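PDB 2WAN: pullulanase from Bacillus acidopullulyticus, which hydrolyses the alpha-1,6-glucosidic linkages of pullulan and, probably, the branch points of starch polysaccharides. Local coordinates for residues 319-331 and 369-381. Residues are numbered along the deposited sequence; the frame is centred on the assembly and turned at random.
With SO4 (sulfate ion), chain K.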
ATOM      1  N   GLY A 319      19.509  15.170   2.621  1.00 12.23           N
ATOM      2  CA  GLY A 319      19.094  15.813   3.859  1.00 13.67           C
ATOM      3  C   GLY A 319      20.231  16.583   4.505  1.00 14.76           C
ATOM      4  O   GLY A 319      21.095  17.118   3.799  1.00 14.11           O
ATOM      5  N   ASN A 320      20.226  16.662   5.830  1.00 13.82           N
ATOM      6  CA  ASN A 320      21.347  17.275   6.556  1.00 15.27           C
ATOM      7  C   ASN A 320      22.085  16.226   7.375  1.00 15.06           C
ATOM      8  O   ASN A 320      21.476  15.286   7.902  1.00 16.79           O
ATOM      9  CB  ASN A 320      20.903  18.467   7.424  1.00 13.25           C
ATOM     10  CG  ASN A 320      19.998  18.053   8.583  1.00 14.40           C
ATOM     11  OD1 ASN A 320      18.755  18.020   8.451  1.00 15.03           O
ATOM     12  ND2 ASN A 320      20.605  17.740   9.719  1.00 13.55           N
ATOM     13  N   VAL A 321      23.401  16.356   7.433  1.00 16.63           N
ATOM     14  CA  VAL A 321      24.226  15.430   8.208  1.00 15.92           C
ATOM     15  C   VAL A 321      24.984  16.286   9.201  1.00 15.83           C
ATOM     16  O   VAL A 321      25.893  17.035   8.822  1.00 17.60           O
ATOM     17  CB  VAL A 321      25.202  14.627   7.325  1.00 17.27           C
ATOM     18  CG1 VAL A 321      26.101  13.721   8.202  1.00 19.70           C
ATOM     19  CG2 VAL A 321      24.430  13.791   6.293  1.00 21.09           C
ATOM     20  N   TYR A 322      24.569  16.203  10.461  1.00 16.14           N
ATOM     21  CA  TYR A 322      25.078  17.055  11.535  1.00 17.08           C
ATOM     22  C   TYR A 322      26.333  16.507  12.230  1.00 19.22           C
ATOM     23  O   TYR A 322      26.401  15.316  12.587  1.00 18.42           O
ATOM     24  CB  TYR A 322      23.987  17.292  12.601  1.00 16.06           C
ATOM     25  CG  TYR A 322      24.552  17.959  13.844  1.00 16.78           C
ATOM     26  CD1 TYR A 322      24.766  19.338  13.878  1.00 15.14           C
ATOM     27  CD2 TYR A 322      24.920  17.204  14.955  1.00 16.33           C
ATOM     28  CE1 TYR A 322      25.327  19.949  15.013  1.00 19.40           C
ATOM     29  CE2 TYR A 322      25.474  17.801  16.087  1.00 14.41           C
ATOM     30  CZ  TYR A 322      25.667  19.173  16.105  1.00 15.35           C
ATOM     31  OH  TYR A 322      26.224  19.752  17.227  1.00 16.68           O
ATOM     32  N   SER A 323      27.300  17.399  12.449  1.00 17.60           N
ATOM     33  CA  SER A 323      28.396  17.146  13.383  1.00 18.75           C
ATOM     34  C   SER A 323      28.690  18.405  14.186  1.00 18.36           C
ATOM     35  O   SER A 323      28.271  19.504  13.817  1.00 18.81           O
ATOM     36  CB  SER A 323      29.661  16.656  12.649  1.00 20.29           C
ATOM     37  OG  SER A 323      30.312  17.725  11.976  1.00 20.24           O
ATOM     38  N   LYS A 324      29.437  18.261  15.276  1.00 18.74           N
ATOM     39  CA  LYS A 324      29.776  19.422  16.075  1.00 20.18           C
ATOM     40  C   LYS A 324      30.505  20.494  15.249  1.00 19.55           C
ATOM     41  O   LYS A 324      30.243  21.684  15.417  1.00 20.23           O
ATOM     42  CB  LYS A 324      30.594  18.999  17.302  1.00 22.53           C
ATOM     43  CG  LYS A 324      30.242  19.757  18.576  1.00 31.51           C
ATOM     44  CD  LYS A 324      31.054  19.243  19.772  1.00 40.07           C
ATOM     45  CE  LYS A 324      32.540  19.580  19.642  1.00 42.51           C
ATOM     46  NZ  LYS A 324      32.787  21.054  19.610  1.00 46.58           N
ATOM     47  N   ASP A 325      31.387  20.063  14.341  1.00 19.90           N
ATOM     48  CA  ASP A 325      32.239  20.970  13.548  1.00 20.59           C
ATOM     49  C   ASP A 325      31.623  21.566  12.280  1.00 19.08           C
ATOM     50  O   ASP A 325      32.061  22.627  11.830  1.00 19.97           O
ATOM     51  CB  ASP A 325      33.550  20.269  13.157  1.00 21.76           C
ATOM     52  CG  ASP A 325      34.438  19.959  14.359  1.00 31.09           C
ATOM     53  OD1 ASP A 325      34.380  20.697  15.366  1.00 36.18           O
ATOM     54  OD2 ASP A 325      35.204  18.974  14.291  1.00 39.02           O
ATOM     55  N   ALA A 326      30.632  20.877  11.707  1.00 18.83           N
ATOM     56  CA  ALA A 326      30.019  21.261  10.422  1.00 18.15           C
ATOM     57  C   ALA A 326      28.731  20.476  10.162  1.00 16.45           C
ATOM     58  O   ALA A 326      28.569  19.358  10.652  1.00 16.84           O
ATOM     59  CB  ALA A 326      30.978  21.023   9.280  1.00 17.40           C
ATOM     60  N   THR A 327      27.830  21.062   9.384  1.00 16.54           N
ATOM     61  CA  THR A 327      26.661  20.333   8.864  1.00 16.40           C
ATOM     62  C   THR A 327      26.703  20.366   7.327  1.00 15.69           C
ATOM     63  O   THR A 327      26.948  21.410   6.732  1.00 17.77           O
ATOM     64  CB  THR A 327      25.321  20.911   9.417  1.00 16.79           C
ATOM     65  OG1 THR A 327      25.255  20.726  10.837  1.00 16.40           O
ATOM     66  CG2 THR A 327      24.119  20.216   8.774  1.00 15.96           C
ATOM     67  N   SER A 328      26.487  19.215   6.696  1.00 15.56           N
ATOM     68  CA  SER A 328      26.415  19.132   5.236  1.00 14.35           C
ATOM     69  C   SER A 328      24.970  18.927   4.799  1.00 14.88           C
ATOM     70  O   SER A 328      24.215  18.191   5.455  1.00 16.52           O
ATOM     71  CB  SER A 328      27.263  17.975   4.717  1.00 18.22           C
ATOM     72  OG  SER A 328      28.633  18.196   5.028  1.00 23.05           O
ATOM     73  N   PHE A 329      24.616  19.567   3.686  1.00 14.75           N
ATOM     74  CA  PHE A 329      23.255  19.553   3.152  1.00 13.40           C
ATOM     75  C   PHE A 329      23.326  19.023   1.735  1.00 14.23           C
ATOM     76  O   PHE A 329      24.294  19.288   1.008  1.00 14.74           O
ATOM     77  CB  PHE A 329      22.648  20.955   3.145  1.00 12.82           C
ATOM     78  CG  PHE A 329      22.604  21.609   4.507  1.00 13.43           C
ATOM     79  CD1 PHE A 329      23.736  22.229   5.046  1.00 13.80           C
ATOM     80  CD2 PHE A 329      21.417  21.610   5.249  1.00 15.55           C
ATOM     81  CE1 PHE A 329      23.686  22.839   6.304  1.00 15.59           C
ATOM     82  CE2 PHE A 329      21.350  22.226   6.504  1.00 14.65           C
ATOM     83  CZ  PHE A 329      22.496  22.842   7.035  1.00 13.04           C
ATOM     84  N   ARG A 330      22.315  18.248   1.349  1.00 13.79           N
ATOM     85  CA  ARG A 330      22.212  17.768  -0.029  1.00 12.98           C
ATOM     86  C   ARG A 330      20.760  17.563  -0.399  1.00 15.54           C
ATOM     87  O   ARG A 330      19.987  16.989   0.385  1.00 13.55           O
ATOM     88  CB  ARG A 330      23.002  16.474  -0.264  1.00 13.94           C
ATOM     89  CG  ARG A 330      23.155  16.159  -1.776  1.00 14.15           C
ATOM     90  CD  ARG A 330      23.886  14.856  -2.051  1.00 15.50           C
ATOM     91  NE  ARG A 330      25.311  14.902  -1.701  1.00 17.34           N
ATOM     92  CZ  ARG A 330      26.291  15.211  -2.551  1.00 19.94           C
ATOM     93  NH1 ARG A 330      26.018  15.524  -3.810  1.00 17.75           N
ATOM     94  NH2 ARG A 330      27.550  15.206  -2.138  1.00 20.32           N
ATOM     95  N   VAL A 331      20.391  18.071  -1.576  1.00 12.50           N
ATOM     96  CA  VAL A 331      19.011  17.988  -2.080  1.00 12.65           C
ATOM     97  C   VAL A 331      19.028  17.649  -3.570  1.00 15.56           C
ATOM     98  O   VAL A 331      19.899  18.129  -4.314  1.00 16.67           O
ATOM     99  CB  VAL A 331      18.214  19.314  -1.818  1.00 13.14           C
ATOM    100  CG1 VAL A 331      18.837  20.513  -2.578  1.00 15.06           C
ATOM    101  CG2 VAL A 331      16.726  19.155  -2.165  1.00 14.91           C
ATOM    102  N   VAL A 369      28.512  23.558   5.633  1.00 18.24           N
ATOM    103  CA  VAL A 369      28.513  24.781   6.426  1.00 17.30           C
ATOM    104  C   VAL A 369      29.300  24.535   7.705  1.00 18.47           C
ATOM    105  O   VAL A 369      28.936  23.679   8.507  1.00 16.19           O
ATOM    106  CB  VAL A 369      27.075  25.255   6.751  1.00 18.73           C
ATOM    107  CG1 VAL A 369      27.104  26.605   7.477  1.00 18.32           C
ATOM    108  CG2 VAL A 369      26.234  25.345   5.472  1.00 17.59           C
ATOM    109  N   SER A 370      30.397  25.282   7.873  1.00 18.64           N
ATOM    110  CA  SER A 370      31.239  25.134   9.054  0.50 19.13           C
ATOM    111  C   SER A 370      30.571  25.723  10.290  1.00 19.13           C
ATOM    112  O   SER A 370      29.809  26.698  10.213  1.00 21.28           O
ATOM    113  CB  SER A 370      32.610  25.781   8.832  0.50 21.16           C
ATOM    114  OG  SER A 370      32.459  27.150   8.519  0.50 21.66           O
ATOM    115  N   GLY A 371      30.849  25.113  11.433  1.00 19.21           N
ATOM    116  CA  GLY A 371      30.252  25.571  12.679  1.00 20.72           C
ATOM    117  C   GLY A 371      29.237  24.592  13.235  1.00 19.75           C
ATOM    118  O   GLY A 371      28.916  23.585  12.601  1.00 19.27           O
ATOM    119  N   ASN A 372      28.742  24.899  14.429  1.00 19.80           N
ATOM    120  CA  ASN A 372      27.812  24.023  15.131  1.00 18.05           C
ATOM    121  C   ASN A 372      26.407  24.535  14.884  1.00 16.80           C
ATOM    122  O   ASN A 372      26.003  25.555  15.452  1.00 17.93           O
ATOM    123  CB  ASN A 372      28.127  24.000  16.634  1.00 21.05           C
ATOM    124  CG  ASN A 372      27.335  22.935  17.395  1.00 22.25           C
ATOM    125  OD1 ASN A 372      26.296  22.453  16.931  1.00 19.95           O
ATOM    126  ND2 ASN A 372      27.827  22.561  18.569  1.00 24.02           N
ATOM    127  N   LEU A 373      25.660  23.823  14.037  1.00 15.93           N
ATOM    128  CA  LEU A 373      24.317  24.256  13.647  0.50 14.94           C
ATOM    129  C   LEU A 373      23.221  23.551  14.460  1.00 14.18           C
ATOM    130  O   LEU A 373      22.049  23.548  14.075  1.00 14.47           O
ATOM    131  CB  LEU A 373      24.088  24.050  12.140  0.50 15.76           C
ATOM    132  CG  LEU A 373      24.679  25.079  11.165  0.50 18.07           C
ATOM    133  CD1 LEU A 373      26.194  25.005  11.139  0.50 18.71           C
ATOM    134  CD2 LEU A 373      24.128  24.884   9.764  0.50 19.16           C
ATOM    135  N   GLU A 374      23.579  22.970  15.605  1.00 14.26           N
ATOM    136  CA  GLU A 374      22.549  22.326  16.431  1.00 14.57           C
ATOM    137  C   GLU A 374      21.426  23.304  16.805  1.00 14.91           C
ATOM    138  O   GLU A 374      21.680  24.416  17.276  1.00 15.46           O
ATOM    139  CB  GLU A 374      23.140  21.671  17.697  1.00 17.33           C
ATOM    140  CG  GLU A 374      22.098  20.914  18.545  1.00 25.33           C
ATOM    141  CD  GLU A 374      22.698  20.152  19.707  1.00 29.76           C
ATOM    142  OE1 GLU A 374      23.866  20.396  20.052  1.00 31.04           O
ATOM    143  OE2 GLU A 374      21.980  19.315  20.285  1.00 34.07           O
ATOM    144  N   ASN A 375      20.187  22.861  16.591  1.00 13.42           N
ATOM    145  CA  ASN A 375      18.974  23.625  16.902  1.00 13.71           C
ATOM    146  C   ASN A 375      18.711  24.805  15.992  1.00 11.64           C
ATOM    147  O   ASN A 375      17.820  25.607  16.272  1.00 11.81           O
ATOM    148  CB  ASN A 375      18.936  24.066  18.378  1.00 15.28           C
ATOM    149  CG  ASN A 375      19.018  22.891  19.329  1.00 23.07           C
ATOM    150  OD1 ASN A 375      18.552  21.796  19.022  1.00 20.78           O
ATOM    151  ND2 ASN A 375      19.642  23.109  20.478  1.00 21.29           N
ATOM    152  N   TRP A 376      19.455  24.883  14.881  1.00 11.38           N
ATOM    153  CA  TRP A 376      19.198  25.886  13.837  1.00 11.40           C
ATOM    154  C   TRP A 376      18.063  25.400  12.927  1.00 13.01           C
ATOM    155  O   TRP A 376      17.778  24.194  12.864  1.00 12.02           O
ATOM    156  CB  TRP A 376      20.454  26.124  12.994  1.00 14.06           C
ATOM    157  CG  TRP A 376      21.424  27.057  13.638  1.00 12.85           C
ATOM    158  CD1 TRP A 376      22.103  26.861  14.815  1.00 14.31           C
ATOM    159  CD2 TRP A 376      21.845  28.332  13.136  1.00 13.72           C
ATOM    160  NE1 TRP A 376      22.911  27.948  15.084  1.00 14.15           N
ATOM    161  CE2 TRP A 376      22.771  28.864  14.072  1.00 17.80           C
ATOM    162  CE3 TRP A 376      21.521  29.083  11.992  1.00 16.49           C
ATOM    163  CZ2 TRP A 376      23.380  30.113  13.895  1.00 19.95           C
ATOM    164  CZ3 TRP A 376      22.128  30.330  11.817  1.00 21.80           C
ATOM    165  CH2 TRP A 376      23.054  30.826  12.766  1.00 23.67           C
ATOM    166  N   TYR A 377      17.426  26.336  12.220  1.00 11.45           N
ATOM    167  CA  TYR A 377      16.342  26.001  11.293  1.00 13.76           C
ATOM    168  C   TYR A 377      16.766  26.314   9.866  1.00 13.07           C
ATOM    169  O   TYR A 377      17.643  27.164   9.635  1.00 13.21           O
ATOM    170  CB  TYR A 377      15.049  26.746  11.660  1.00 11.31           C
ATOM    171  CG  TYR A 377      14.514  26.353  13.024  1.00 11.36           C
ATOM    172  CD1 TYR A 377      14.979  26.979  14.202  1.00 10.99           C
ATOM    173  CD2 TYR A 377      13.575  25.327  13.150  1.00 12.86           C
ATOM    174  CE1 TYR A 377      14.495  26.613  15.459  1.00 14.94           C
ATOM    175  CE2 TYR A 377      13.091  24.947  14.411  1.00 13.34           C
ATOM    176  CZ  TYR A 377      13.547  25.592  15.558  1.00 16.54           C
ATOM    177  OH  TYR A 377      13.049  25.208  16.793  1.00 13.03           O
ATOM    178  N   TYR A 378      16.171  25.627   8.897  1.00 12.39           N
ATOM    179  CA  TYR A 378      16.554  25.891   7.515  1.00 10.88           C
ATOM    180  C   TYR A 378      15.463  25.586   6.503  1.00 14.09           C
ATOM    181  O   TYR A 378      14.480  24.874   6.784  1.00 13.55           O
ATOM    182  CB  TYR A 378      17.824  25.119   7.123  1.00 13.48           C
ATOM    183  CG  TYR A 378      17.682  23.607   6.868  1.00 10.59           C
ATOM    184  CD1 TYR A 378      17.436  22.718   7.919  1.00 10.93           C
ATOM    185  CD2 TYR A 378      17.838  23.079   5.574  1.00 13.74           C
ATOM    186  CE1 TYR A 378      17.337  21.343   7.692  1.00 14.43           C
ATOM    187  CE2 TYR A 378      17.745  21.695   5.332  1.00 13.41           C
ATOM    188  CZ  TYR A 378      17.503  20.840   6.401  1.00 15.26           C
ATOM    189  OH  TYR A 378      17.435  19.493   6.209  1.00 14.21           O
ATOM    190  N   LEU A 379      15.643  26.186   5.334  1.00 13.06           N
ATOM    191  CA  LEU A 379      14.808  25.931   4.165  1.00 13.44           C
ATOM    192  C   LEU A 379      15.711  25.901   2.953  1.00 14.47           C
ATOM    193  O   LEU A 379      16.823  26.482   2.975  1.00 15.14           O
ATOM    194  CB  LEU A 379      13.796  27.058   3.963  1.00 12.88           C
ATOM    195  CG  LEU A 379      12.612  27.151   4.929  1.00 13.69           C
ATOM    196  CD1 LEU A 379      11.861  28.466   4.756  1.00 14.73           C
ATOM    197  CD2 LEU A 379      11.675  25.942   4.742  1.00 12.05           C
ATOM    198  N   TYR A 380      15.246  25.226   1.899  1.00 13.05           N
ATOM    199  CA  TYR A 380      15.842  25.383   0.554  1.00 12.69           C
ATOM    200  C   TYR A 380      15.053  26.392  -0.261  1.00 16.31           C
ATOM    201  O   TYR A 380      13.827  26.385  -0.261  1.00 14.75           O
ATOM    202  CB  TYR A 380      15.910  24.043  -0.209  1.00 12.35           C
ATOM    203  CG  TYR A 380      16.750  22.982   0.474  1.00 14.44           C
ATOM    204  CD1 TYR A 380      18.087  23.231   0.822  1.00 15.44           C
ATOM    205  CD2 TYR A 380      16.223  21.713   0.744  1.00 13.36           C
ATOM    206  CE1 TYR A 380      18.863  22.252   1.445  1.00 16.98           C
ATOM    207  CE2 TYR A 380      17.000  20.723   1.339  1.00 11.19           C
ATOM    208  CZ  TYR A 380      18.309  21.007   1.706  1.00 15.47           C
ATOM    209  OH  TYR A 380      19.074  20.045   2.314  1.00 14.69           O
ATOM    210  N   GLN A 381      15.777  27.262  -0.960  1.00 15.87           N
ATOM    211  CA  GLN A 381      15.162  28.198  -1.880  1.00 16.83           C
ATOM    212  C   GLN A 381      15.506  27.737  -3.297  1.00 16.45           C
ATOM    213  O   GLN A 381      16.676  27.698  -3.692  1.00 17.31           O
ATOM    214  CB  GLN A 381      15.648  29.614  -1.591  1.00 18.18           C
ATOM    215  CG  GLN A 381      14.958  30.678  -2.462  1.00 20.88           C
ATOM    216  CD  GLN A 381      15.413  32.084  -2.115  1.00 27.22           C
ATOM    217  OE1 GLN A 381      14.689  32.837  -1.477  1.00 31.83           O
ATOM    218  NE2 GLN A 381      16.627  32.426  -2.512  1.00 34.07           N
TER
HETATM  219  S   SO4 K1931      25.325  29.252  17.950  1.00 33.06           S
HETATM  220  O1  SO4 K1931      26.360  28.230  18.132  1.00 31.39           O
HETATM  221  O2  SO4 K1931      25.777  30.178  16.910  1.00 35.81           O
HETATM  222  O3  SO4 K1931      25.101  29.957  19.202  1.00 32.46           O
HETATM  223  O4  SO4 K1931      24.103  28.574  17.478  1.00 22.51           O
HETATM  224  O   HOH W   1      27.078  21.758  12.580  1.00 14.81           O
HETATM  225  O   HOH W   2      30.523  23.658  19.598  1.00 32.08           O
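Phe-329 turns the edge of its ring to the face of Tyr-378, an edge-to-face (T-shaped) pair with planes 66° apart and centroids 5.0 Å apart. CE2 of Phe-329 lies over the centre of the tyrosine ring. Further round the phenylalanine ring, CE1 touches Val-369 CG2, and in one of the two conformers of Leu-373, CD2 lies in the ring plane, 3.8 Å from Phe-329 CZ. Two residues on, Val-331 sets CB over a face of Tyr-380 in a CH-pi contact, 4.0 Å from the ring centroid.

At the loop end, Asn-372 OD1 is gripped twice, from opposite faces of the amide plane: by Tyr-322 OH at 2.7 Å and by Glu-374 N, which closes an Asx turn. With CG of Tyr-322 anti to the backbone N (chi1 170°), the ring extends to this amide, whose plane is 41° from its own. A water joins the two segments, donating to Ser-323 O and Gly-371 O and accepting from Thr-327 OG1 and Leu-373 N.

Thr-327 and Val-369 form a hydrogen-bonded antiparallel pair, with Val-369 N to Thr-327 O at 2.9 Å. The axes of strands 377-381 and 326-331 instead come no closer than 9.9 Å, so side chains bridge the two layers of this CBM48 beta-sandwich domain. Asp-393 accepts from both tyrosine hydroxyls, Tyr-378 and Tyr-380, while Leu-341 of strand 338-344 and Met-357 of strand 353-359 pack against Phe-329.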